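Local coordinates for protein Fe(2+) transporter FeoB (Escherichia coli, PDB 3I8S) that drives ferrous iron uptake across the inner membrane as a GTP-dependent transporter, this chain being its cytosolic GTP-binding domain with the attached helical domain, at residues A[78-81]-A[85-88]; A[108-113]-A[201-206]; A[43-48]-A[52-57]. All blocks are in the same frame, centred on the assembly; numbering follows the deposited sequence.

How the interactions relate
Along the chain the three contacts come in series: interaction 3 closes first, then interaction 1, then interaction 2. Interaction 3 is the hairpin of strands 39-46 and 51-56 in the mixed sheet of the G domain. Helix 72-83, which follows strand 51-56, carries interaction 1, its centre about 14 Å from that of interaction 3; Tyr80 packs on Val55 and Leu57, Ile81 on Leu57. Ile81 also touches Leu108, Leu111 and Ile113 of interaction 2, centred about 13 Å away, and Cys78 packs lightly on Trp203 of helix 198-210. Interactions 2 and 3, with centres about 25 Å apart, do not touch. Through Cys78, helix 72-83 thus connects the predicted nucleotide site at Leu57 with the helical domain.

Interaction 1: A[78-81]-A[85-88]; sequences CHYI and DADL
Tyr80, on the last turns of helix 72-83, brings the hydroxyl end of its ring up to the loop residues Asp85 and Ala86, which lead into strand 88-94. The contact is mainly apolar. Ring atom CE2 of Tyr80 lies 3.9 Å from CB of Ala86, and the phenol oxygen OH of Tyr80 comes 4.1 Å from CB of Asp85; both carbons approach the ring obliquely. A chi1 of -175° swings the ring away from its own backbone N and out toward the loop, where OH and CE2 arrive at these two residues. The methyl of Ala86 gives the ring's end an apolar surface of little bulk, while Asp85 is an exposed residue whose methylene, not its carboxylate, makes the contact. Cut back to alanine, Tyr80 would probably leave that methyl without its aromatic neighbour and a gap toward Leu57.

No direct hydrogen bond joins the two segments, but a water does. It donates to Tyr80 O at 2.8 Å and accepts from Ala86 N at 2.9 Å, satisfying a helix-end carbonyl and a loop amide.

Ser83 OG adds hydrogen bonds to Tyr80 O and Asp85 N. Tyr80 also packs on Thr5 of strand 4-10 and on Leu57, which places this helix-to-strand connection against the central sheet.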
ATOM      1  N   CYS A  78       3.315   0.125   8.550  1.00 24.86           N
ATOM      2  CA  CYS A  78       2.663   1.412   8.601  1.00 23.78           C
ATOM      3  C   CYS A  78       3.591   2.566   9.080  1.00 23.47           C
ATOM      4  O   CYS A  78       3.636   3.642   8.516  1.00 23.19           O
ATOM      5  CB  CYS A  78       1.470   1.296   9.541  1.00 25.45           C
ATOM      6  SG  CYS A  78       0.450   2.728   9.556  1.00 28.83           S
ATOM      7  N   HIS A  79       4.341   2.308  10.132  1.00 22.36           N
ATOM      8  CA  HIS A  79       5.191   3.321  10.695  1.00 21.39           C
ATOM      9  C   HIS A  79       6.266   3.718   9.661  1.00 21.52           C
ATOM     10  O   HIS A  79       6.539   4.887   9.461  1.00 22.26           O
ATOM     11  CB  HIS A  79       5.829   2.766  11.957  1.00 20.91           C
ATOM     12  CG  HIS A  79       6.874   3.650  12.542  1.00 19.89           C
ATOM     13  ND1 HIS A  79       8.203   3.543  12.209  1.00 22.26           N
ATOM     14  CD2 HIS A  79       6.780   4.702  13.374  1.00 22.47           C
ATOM     15  CE1 HIS A  79       8.891   4.453  12.861  1.00 22.09           C
ATOM     16  NE2 HIS A  79       8.053   5.169  13.580  1.00 21.56           N
ATOM     17  N   TYR A  80       6.860   2.748   8.990  1.00 21.49           N
ATOM     18  CA  TYR A  80       7.851   3.081   7.949  1.00 22.03           C
ATOM     19  C   TYR A  80       7.245   3.909   6.825  1.00 21.95           C
ATOM     20  O   TYR A  80       7.765   4.935   6.403  1.00 21.50           O
ATOM     21  CB  TYR A  80       8.428   1.819   7.345  1.00 22.70           C
ATOM     22  CG  TYR A  80       9.538   2.119   6.372  1.00 22.63           C
ATOM     23  CD1 TYR A  80      10.820   2.410   6.831  1.00 24.68           C
ATOM     24  CD2 TYR A  80       9.288   2.139   5.010  1.00 24.65           C
ATOM     25  CE1 TYR A  80      11.846   2.720   5.919  1.00 25.72           C
ATOM     26  CE2 TYR A  80      10.287   2.432   4.091  1.00 24.12           C
ATOM     27  CZ  TYR A  80      11.573   2.686   4.559  1.00 26.09           C
ATOM     28  OH  TYR A  80      12.562   3.048   3.636  1.00 28.26           O
ATOM     29  N   ILE A  81       6.086   3.481   6.387  1.00 23.52           N
ATOM     30  CA  ILE A  81       5.442   4.106   5.232  0.50 23.61           C
ATOM     31  C   ILE A  81       5.113   5.579   5.586  1.00 24.01           C
ATOM     32  O   ILE A  81       5.346   6.485   4.777  1.00 24.73           O
ATOM     33  CB  ILE A  81       4.237   3.198   4.740  0.50 24.08           C
ATOM     34  CG1 ILE A  81       4.691   1.730   4.421  0.50 23.81           C
ATOM     35  CG2 ILE A  81       3.480   3.807   3.558  0.50 23.97           C
ATOM     36  CD1 ILE A  81       5.319   1.471   3.061  0.50 28.49           C
ATOM     37  N   ASP A  85      10.587   8.191   4.700  1.00 26.35           N
ATOM     38  CA  ASP A  85      11.958   7.867   4.310  1.00 27.76           C
ATOM     39  C   ASP A  85      12.039   7.371   2.870  1.00 27.85           C
ATOM     40  O   ASP A  85      13.013   7.659   2.181  1.00 28.35           O
ATOM     41  CB  ASP A  85      12.525   6.803   5.223  1.00 28.82           C
ATOM     42  CG  ASP A  85      13.415   7.380   6.305  1.00 33.49           C
ATOM     43  OD1 ASP A  85      14.183   8.383   6.073  1.00 40.18           O
ATOM     44  OD2 ASP A  85      13.389   6.801   7.412  1.00 42.50           O
ATOM     45  N   ALA A  86      11.025   6.636   2.432  1.00 27.20           N
ATOM     46  CA  ALA A  86      11.016   6.063   1.102  1.00 27.24           C
ATOM     47  C   ALA A  86      10.579   7.118   0.101  1.00 27.13           C
ATOM     48  O   ALA A  86       9.734   7.965   0.391  1.00 28.50           O
ATOM     49  CB  ALA A  86      10.105   4.877   1.040  1.00 29.10           C
ATOM     50  N   ASP A  87      11.216   7.074  -1.051  1.00 26.09           N
ATOM     51  CA  ASP A  87      10.875   7.888  -2.195  1.00 25.80           C
ATOM     52  C   ASP A  87       9.743   7.265  -2.992  1.00 25.87           C
ATOM     53  O   ASP A  87       8.983   7.966  -3.609  1.00 25.87           O
ATOM     54  CB  ASP A  87      12.112   8.018  -3.082  1.00 25.79           C
ATOM     55  CG  ASP A  87      13.245   8.734  -2.387  1.00 27.92           C
ATOM     56  OD1 ASP A  87      13.002   9.877  -2.003  1.00 29.88           O
ATOM     57  OD2 ASP A  87      14.331   8.174  -2.180  1.00 26.83           O
ATOM     58  N   LEU A  88       9.657   5.934  -2.951  1.00 25.17           N
ATOM     59  CA  LEU A  88       8.561   5.182  -3.521  1.00 26.15           C
ATOM     60  C   LEU A  88       8.507   3.807  -2.917  1.00 26.38           C
ATOM     61  O   LEU A  88       9.443   3.388  -2.233  1.00 24.51           O
ATOM     62  CB  LEU A  88       8.682   5.035  -5.024  1.00 27.92           C
ATOM     63  CG  LEU A  88       9.795   4.200  -5.583  1.00 29.07           C
ATOM     64  CD1 LEU A  88       9.387   3.640  -6.954  1.00 29.24           C
ATOM     65  CD2 LEU A  88      11.000   5.092  -5.668  1.00 31.34           C
TER
HETATM   66  O   HOH W   1       8.554   6.021   3.890  1.00 17.86           O

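Interaction 2: A[108-113]-A[201-206]; sequences LLELGI and RRWLGL
Over one face of the Trp203 indole lies the side chain of Leu111, while Glu110 approaches the same ring obliquely near its CD1 atom. The contact joins two helices of different domains: helix 98-111 belongs to the P-loop GTPase fold and helix 198-210 to the FeoB cytosolic helical domain. Leu111 CG sits 3.8 Å from the centroid of the five-membered ring and 11° off its normal, a CH-pi contact. The methyl CD2 of Leu111 is offset toward the rim on that face and comes within 3.4 Å of Trp203 CD2, at the ring fusion. A branched aliphatic side chain suits this place because both its methine and its methyl can rest on the broad indole.

The first torsion of Trp203 (chi1 -176°) carries the indole out from helix 198-210, so that one of its faces meets Leu111. Glu110 then meets the pyrrole part of the ring through its methylene, CB being 3.7 Å from Trp203 CD1, and its carboxylate plane stands nearly perpendicular to the indole at 89°. The acid is held mainly by a partner beyond the two segments, the hydroxyl of Tyr177, which hydrogen bonds to Glu110 OE2; Arg248 makes a long, weak ion pair with OE1.

Gly112, the first residue to leave helical angles, closes the helix with a Schellman motif. It has positive phi, where a CB would be jammed against the carbonyl of Leu111, and its amide N makes a weak hydrogen bond of 3.0 Å to Leu109 O.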
ATOM      1  N   LEU A 108      -2.142   1.987   0.429  1.00 22.23           N
ATOM      2  CA  LEU A 108      -0.931   2.686  -0.023  1.00 22.83           C
ATOM      3  C   LEU A 108      -1.295   3.825  -0.955  1.00 22.81           C
ATOM      4  O   LEU A 108      -0.793   4.924  -0.802  1.00 21.66           O
ATOM      5  CB  LEU A 108       0.042   1.774  -0.758  1.00 23.46           C
ATOM      6  CG  LEU A 108       0.503   0.571   0.026  1.00 26.27           C
ATOM      7  CD1 LEU A 108       1.301  -0.257  -0.908  1.00 25.17           C
ATOM      8  CD2 LEU A 108       1.285   1.059   1.232  1.00 25.65           C
ATOM      9  N   LEU A 109      -2.212   3.560  -1.877  1.00 23.31           N
ATOM     10  CA  LEU A 109      -2.622   4.565  -2.870  1.00 23.62           C
ATOM     11  C   LEU A 109      -3.376   5.732  -2.207  1.00 24.26           C
ATOM     12  O   LEU A 109      -3.213   6.894  -2.591  1.00 24.91           O
ATOM     13  CB  LEU A 109      -3.489   3.860  -3.940  1.00 24.32           C
ATOM     14  CG  LEU A 109      -2.724   2.856  -4.811  1.00 22.09           C
ATOM     15  CD1 LEU A 109      -3.692   2.070  -5.725  1.00 21.54           C
ATOM     16  CD2 LEU A 109      -1.654   3.562  -5.600  1.00 23.52           C
ATOM     17  N   GLU A 110      -4.192   5.423  -1.214  1.00 24.94           N
ATOM     18  CA  GLU A 110      -4.905   6.452  -0.464  1.00 26.57           C
ATOM     19  C   GLU A 110      -3.974   7.377   0.339  1.00 27.50           C
ATOM     20  O   GLU A 110      -4.289   8.559   0.543  1.00 25.16           O
ATOM     21  CB  GLU A 110      -5.934   5.843   0.464  1.00 26.98           C
ATOM     22  CG  GLU A 110      -7.108   5.265  -0.217  1.00 28.78           C
ATOM     23  CD  GLU A 110      -8.263   5.100   0.729  1.00 30.16           C
ATOM     24  OE1 GLU A 110      -8.155   4.321   1.716  1.00 38.16           O
ATOM     25  OE2 GLU A 110      -9.257   5.784   0.510  1.00 37.49           O
ATOM     26  N   LEU A 111      -2.833   6.843   0.778  1.00 27.24           N
ATOM     27  CA  LEU A 111      -1.796   7.661   1.438  1.00 28.42           C
ATOM     28  C   LEU A 111      -1.063   8.536   0.434  1.00 28.90           C
ATOM     29  O   LEU A 111      -0.410   9.546   0.789  1.00 29.88           O
ATOM     30  CB  LEU A 111      -0.792   6.749   2.175  1.00 28.35           C
ATOM     31  CG  LEU A 111      -1.327   6.269   3.511  1.00 29.13           C
ATOM     32  CD1 LEU A 111      -0.481   5.081   4.009  1.00 32.37           C
ATOM     33  CD2 LEU A 111      -1.324   7.451   4.485  1.00 28.37           C
ATOM     34  N   GLY A 112      -1.163   8.160  -0.834  1.00 28.83           N
ATOM     35  CA  GLY A 112      -0.601   8.965  -1.890  1.00 29.19           C
ATOM     36  C   GLY A 112       0.883   8.755  -2.103  1.00 29.87           C
ATOM     37  O   GLY A 112       1.525   9.566  -2.780  1.00 30.00           O
ATOM     38  N   ILE A 113       1.455   7.693  -1.532  1.00 29.51           N
ATOM     39  CA  ILE A 113       2.904   7.477  -1.691  1.00 29.78           C
ATOM     40  C   ILE A 113       3.139   6.903  -3.105  1.00 28.20           C
ATOM     41  O   ILE A 113       2.363   6.031  -3.508  1.00 26.88           O
ATOM     42  CB  ILE A 113       3.512   6.411  -0.709  1.00 30.76           C
ATOM     43  CG1 ILE A 113       2.915   6.461   0.705  1.00 33.79           C
ATOM     44  CG2 ILE A 113       5.037   6.525  -0.744  1.00 30.78           C
ATOM     45  CD1 ILE A 113       3.121   7.704   1.416  1.00 34.01           C
ATOM     46  N   ARG A 201      -2.969  13.154   6.384  1.00 24.45           N
ATOM     47  CA  ARG A 201      -3.844  13.617   7.453  1.00 23.86           C
ATOM     48  C   ARG A 201      -5.277  13.124   7.220  1.00 21.96           C
ATOM     49  O   ARG A 201      -5.937  12.640   8.126  1.00 20.78           O
ATOM     50  CB  ARG A 201      -3.769  15.140   7.568  1.00 23.25           C
ATOM     51  CG  ARG A 201      -2.510  15.598   8.387  1.00 24.79           C
ATOM     52  CD  ARG A 201      -2.491  17.076   8.671  1.00 26.59           C
ATOM     53  NE  ARG A 201      -2.131  17.873   7.512  1.00 28.36           N
ATOM     54  CZ  ARG A 201      -2.938  18.747   6.906  1.00 31.29           C
ATOM     55  NH1 ARG A 201      -4.150  18.987   7.353  1.00 30.59           N
ATOM     56  NH2 ARG A 201      -2.500  19.421   5.854  1.00 31.47           N
ATOM     57  N   ARG A 202      -5.746  13.202   5.998  1.00 20.67           N
ATOM     58  CA  ARG A 202      -7.076  12.731   5.692  1.00 22.72           C
ATOM     59  C   ARG A 202      -7.238  11.201   5.858  1.00 22.00           C
ATOM     60  O   ARG A 202      -8.261  10.710   6.325  1.00 21.87           O
ATOM     61  CB  ARG A 202      -7.466  13.179   4.296  1.00 22.74           C
ATOM     62  CG  ARG A 202      -7.662  14.682   4.255  1.00 24.50           C
ATOM     63  CD  ARG A 202      -8.054  15.133   2.857  1.00 26.60           C
ATOM     64  NE  ARG A 202      -8.518  16.521   2.863  1.00 28.35           N
ATOM     65  CZ  ARG A 202      -8.743  17.234   1.760  1.00 30.37           C
ATOM     66  NH1 ARG A 202      -8.496  16.722   0.566  1.00 31.73           N
ATOM     67  NH2 ARG A 202      -9.196  18.477   1.845  1.00 31.48           N
ATOM     68  N   TRP A 203      -6.222  10.474   5.451  1.00 22.23           N
ATOM     69  CA  TRP A 203      -6.181   9.012   5.619  1.00 21.76           C
ATOM     70  C   TRP A 203      -6.202   8.690   7.115  1.00 21.09           C
ATOM     71  O   TRP A 203      -6.935   7.818   7.547  1.00 20.86           O
ATOM     72  CB  TRP A 203      -4.917   8.474   4.991  1.00 22.75           C
ATOM     73  CG  TRP A 203      -4.817   6.995   5.027  1.00 22.75           C
ATOM     74  CD1 TRP A 203      -5.385   6.103   4.145  1.00 25.87           C
ATOM     75  CD2 TRP A 203      -4.111   6.204   5.995  1.00 23.12           C
ATOM     76  NE1 TRP A 203      -5.069   4.807   4.512  1.00 26.37           N
ATOM     77  CE2 TRP A 203      -4.286   4.838   5.629  1.00 23.84           C
ATOM     78  CE3 TRP A 203      -3.366   6.502   7.147  1.00 22.37           C
ATOM     79  CZ2 TRP A 203      -3.721   3.791   6.372  1.00 25.56           C
ATOM     80  CZ3 TRP A 203      -2.819   5.462   7.871  1.00 23.78           C
ATOM     81  CH2 TRP A 203      -2.993   4.127   7.474  1.00 23.69           C
ATOM     82  N   LEU A 204      -5.364   9.367   7.873  1.00 20.38           N
ATOM     83  CA  LEU A 204      -5.352   9.200   9.324  1.00 20.47           C
ATOM     84  C   LEU A 204      -6.735   9.467   9.947  1.00 20.65           C
ATOM     85  O   LEU A 204      -7.157   8.736  10.840  1.00 20.52           O
ATOM     86  CB  LEU A 204      -4.285  10.066   9.961  1.00 20.55           C
ATOM     87  CG  LEU A 204      -2.835   9.636   9.787  1.00 19.00           C
ATOM     88  CD1 LEU A 204      -1.923  10.774  10.257  1.00 20.27           C
ATOM     89  CD2 LEU A 204      -2.479   8.293  10.474  1.00 18.97           C
ATOM     90  N   GLY A 205      -7.399  10.533   9.505  1.00 19.77           N
ATOM     91  CA  GLY A 205      -8.754  10.833   9.956  1.00 21.80           C
ATOM     92  C   GLY A 205      -9.699   9.665   9.784  1.00 21.55           C
ATOM     93  O   GLY A 205     -10.450   9.305  10.719  1.00 22.01           O
ATOM     94  N   LEU A 206      -9.681   9.079   8.584  1.00 21.79           N
ATOM     95  CA  LEU A 206     -10.559   7.942   8.262  1.00 22.88           C
ATOM     96  C   LEU A 206     -10.171   6.705   9.081  1.00 22.99           C
ATOM     97  O   LEU A 206     -11.032   5.996   9.585  1.00 23.86           O
ATOM     98  CB  LEU A 206     -10.498   7.631   6.767  1.00 23.58           C
ATOM     99  CG  LEU A 206     -11.494   8.301   5.831  1.00 28.10           C
ATOM    100  CD1 LEU A 206     -11.421   7.637   4.462  1.00 34.00           C
ATOM    101  CD2 LEU A 206     -12.938   8.247   6.384  1.00 28.94           C
TER

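Interaction 3: A[43-48]-A[52-57]; sequences GQFSTT and VTLVDL
Phe45 and Val52 face each other as a hydrogen-bonded antiparallel pair, their side chains lying side by side and pointing the same way. In Val52, CB has Phe45 O as its nearest partner at 3.4 Å, and stands over the centre of the Phe45 ring, 4.0 Å from its centroid and 13° off the normal, a CH-pi contact. From that CB the two branches diverge: CG1 of Val52 reaches 3.5 Å to Phe45 CE1 and 3.8 Å to Phe45 CZ, whereas CG2 lies about as far from CZ as from CE2 and brushes the methyl of Thr47. The phenyl group can lie over its neighbour because Phe45 CG stands between the backbone N and the carbonyl carbon (chi1 71°). At the ring's edge, CE1 of Phe45 is 4.1 Å from Leu54 CB. A beta-branched valine suits a strand and offers the ring a broad apolar surface; Ile163 of helix 154-164 also packs on Phe45.

Four backbone bonds fix the register. Val52 N donates to Phe45 O at 2.8 Å, nearly in line with its C=O, and Phe45 N donates back to Val52 O; Gly43 and Leu54 form the second reciprocal pair, with Leu54 N bonding almost straight to Gly43 O (176°).

This is a beta hairpin of the P-loop GTPase sheet. Its second strand ends at Asp56 and is followed by Leu57, the first two residues of the predicted GTP-binding segment Asp56 to Gly59, the DxxG (G3) motif of GTPases.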
ATOM      1  N   GLY A  43      18.860  -3.940   1.271  1.00 21.95           N
ATOM      2  CA  GLY A  43      19.879  -4.265   0.305  1.00 22.29           C
ATOM      3  C   GLY A  43      20.009  -3.212  -0.742  1.00 22.30           C
ATOM      4  O   GLY A  43      19.297  -2.203  -0.724  1.00 24.37           O
ATOM      5  N   GLN A  44      20.934  -3.421  -1.652  1.00 23.52           N
ATOM      6  CA  GLN A  44      21.220  -2.435  -2.677  1.00 24.13           C
ATOM      7  C   GLN A  44      21.114  -3.040  -4.046  1.00 23.17           C
ATOM      8  O   GLN A  44      21.404  -4.216  -4.241  1.00 23.73           O
ATOM      9  CB  GLN A  44      22.632  -1.852  -2.517  1.00 25.22           C
ATOM     10  CG  GLN A  44      22.913  -1.294  -1.159  1.00 30.30           C
ATOM     11  CD  GLN A  44      22.969   0.199  -1.137  1.00 38.00           C
ATOM     12  OE1 GLN A  44      23.852   0.804  -1.761  1.00 39.47           O
ATOM     13  NE2 GLN A  44      22.073   0.816  -0.371  1.00 43.10           N
ATOM     14  N   PHE A  45      20.761  -2.203  -5.015  1.00 23.18           N
ATOM     15  CA  PHE A  45      20.838  -2.581  -6.426  1.00 23.22           C
ATOM     16  C   PHE A  45      20.784  -1.322  -7.248  1.00 22.82           C
ATOM     17  O   PHE A  45      20.516  -0.212  -6.734  1.00 23.75           O
ATOM     18  CB  PHE A  45      19.723  -3.553  -6.870  1.00 24.39           C
ATOM     19  CG  PHE A  45      18.358  -2.957  -6.950  1.00 23.88           C
ATOM     20  CD1 PHE A  45      17.515  -2.999  -5.849  1.00 24.55           C
ATOM     21  CD2 PHE A  45      17.868  -2.438  -8.146  1.00 24.96           C
ATOM     22  CE1 PHE A  45      16.241  -2.467  -5.915  1.00 26.42           C
ATOM     23  CE2 PHE A  45      16.606  -1.919  -8.236  1.00 25.88           C
ATOM     24  CZ  PHE A  45      15.777  -1.922  -7.104  1.00 27.58           C
ATOM     25  N   SER A  46      21.058  -1.501  -8.527  1.00 22.39           N
ATOM     26  CA  SER A  46      21.118  -0.359  -9.427  0.50 22.21           C
ATOM     27  C   SER A  46      20.218  -0.592 -10.624  1.00 22.47           C
ATOM     28  O   SER A  46      19.924  -1.742 -11.011  1.00 22.13           O
ATOM     29  CB  SER A  46      22.544  -0.030  -9.846  0.50 23.10           C
ATOM     30  OG  SER A  46      23.160  -1.079 -10.572  0.50 22.19           O
ATOM     31  N   THR A  47      19.731   0.514 -11.149  1.00 22.40           N
ATOM     32  CA  THR A  47      18.990   0.565 -12.383  1.00 22.53           C
ATOM     33  C   THR A  47      19.858   1.313 -13.414  1.00 22.37           C
ATOM     34  O   THR A  47      20.992   1.724 -13.111  1.00 21.06           O
ATOM     35  CB  THR A  47      17.678   1.281 -12.178  1.00 23.46           C
ATOM     36  OG1 THR A  47      17.920   2.650 -11.830  1.00 22.93           O
ATOM     37  CG2 THR A  47      16.779   0.598 -11.097  1.00 21.95           C
ATOM     38  N   THR A  48      19.327   1.614 -14.595  1.00 22.14           N
ATOM     39  CA  THR A  48      20.079   2.418 -15.534  1.00 21.73           C
ATOM     40  C   THR A  48      20.487   3.761 -14.906  1.00 21.85           C
ATOM     41  O   THR A  48      21.631   4.186 -15.059  1.00 20.50           O
ATOM     42  CB  THR A  48      19.293   2.652 -16.845  1.00 22.90           C
ATOM     43  OG1 THR A  48      19.006   1.376 -17.447  1.00 22.99           O
ATOM     44  CG2 THR A  48      20.032   3.543 -17.777  1.00 21.14           C
ATOM     45  N   VAL A  52      19.894   2.288  -5.722  1.00 21.40           N
ATOM     46  CA  VAL A  52      18.739   2.052  -4.866  1.00 21.84           C
ATOM     47  C   VAL A  52      19.079   1.317  -3.555  1.00 22.13           C
ATOM     48  O   VAL A  52      19.896   0.391  -3.524  1.00 22.52           O
ATOM     49  CB  VAL A  52      17.649   1.207  -5.611  1.00 20.65           C
ATOM     50  CG1 VAL A  52      16.457   0.833  -4.651  1.00 23.59           C
ATOM     51  CG2 VAL A  52      17.166   1.931  -6.898  1.00 22.64           C
ATOM     52  N   THR A  53      18.478   1.798  -2.476  1.00 22.24           N
ATOM     53  CA  THR A  53      18.382   1.059  -1.222  1.00 23.01           C
ATOM     54  C   THR A  53      16.974   0.551  -1.161  1.00 22.94           C
ATOM     55  O   THR A  53      16.024   1.339  -1.213  1.00 22.31           O
ATOM     56  CB  THR A  53      18.664   1.934   0.028  1.00 23.69           C
ATOM     57  OG1 THR A  53      20.023   2.420  -0.024  1.00 25.50           O
ATOM     58  CG2 THR A  53      18.473   1.135   1.313  1.00 23.99           C
ATOM     59  N   LEU A  54      16.855  -0.759  -1.002  1.00 23.34           N
ATOM     60  CA  LEU A  54      15.586  -1.475  -0.912  1.00 23.28           C
ATOM     61  C   LEU A  54      15.398  -1.998   0.498  1.00 22.71           C
ATOM     62  O   LEU A  54      16.190  -2.792   0.980  1.00 20.64           O
ATOM     63  CB  LEU A  54      15.587  -2.654  -1.907  1.00 22.51           C
ATOM     64  CG  LEU A  54      14.300  -3.423  -2.108  1.00 24.70           C
ATOM     65  CD1 LEU A  54      13.258  -2.453  -2.705  1.00 24.97           C
ATOM     66  CD2 LEU A  54      14.577  -4.730  -2.966  1.00 22.95           C
ATOM     67  N   VAL A  55      14.347  -1.538   1.150  1.00 22.52           N
ATOM     68  CA  VAL A  55      14.006  -1.904   2.512  1.00 24.34           C
ATOM     69  C   VAL A  55      12.844  -2.884   2.476  1.00 25.53           C
ATOM     70  O   VAL A  55      11.743  -2.573   1.960  1.00 26.04           O
ATOM     71  CB  VAL A  55      13.626  -0.636   3.352  1.00 24.37           C
ATOM     72  CG1 VAL A  55      13.261  -1.064   4.778  1.00 24.23           C
ATOM     73  CG2 VAL A  55      14.759   0.383   3.333  1.00 25.07           C
ATOM     74  N   ASP A  56      13.086  -4.078   2.964  1.00 25.98           N
ATOM     75  CA  ASP A  56      12.079  -5.139   2.911  1.00 26.23           C
ATOM     76  C   ASP A  56      11.136  -4.972   4.091  1.00 26.87           C
ATOM     77  O   ASP A  56      11.556  -5.158   5.236  1.00 29.62           O
ATOM     78  CB  ASP A  56      12.757  -6.499   2.997  1.00 26.72           C
ATOM     79  CG  ASP A  56      11.754  -7.669   2.911  1.00 28.92           C
ATOM     80  OD1 ASP A  56      10.719  -7.569   2.238  1.00 33.67           O
ATOM     81  OD2 ASP A  56      12.078  -8.692   3.499  1.00 39.45           O
ATOM     82  N   LEU A  57       9.881  -4.695   3.854  1.00 24.26           N
ATOM     83  CA  LEU A  57       8.970  -4.494   4.995  1.00 24.85           C
ATOM     84  C   LEU A  57       8.272  -5.823   5.380  1.00 25.29           C
ATOM     85  O   LEU A  57       8.049  -6.679   4.522  1.00 25.09           O
ATOM     86  CB  LEU A  57       7.961  -3.414   4.658  1.00 25.06           C
ATOM     87  CG  LEU A  57       8.489  -2.053   4.235  1.00 25.84           C
ATOM     88  CD1 LEU A  57       7.344  -1.100   4.016  1.00 28.96           C
ATOM     89  CD2 LEU A  57       9.510  -1.549   5.279  1.00 25.80           C
TER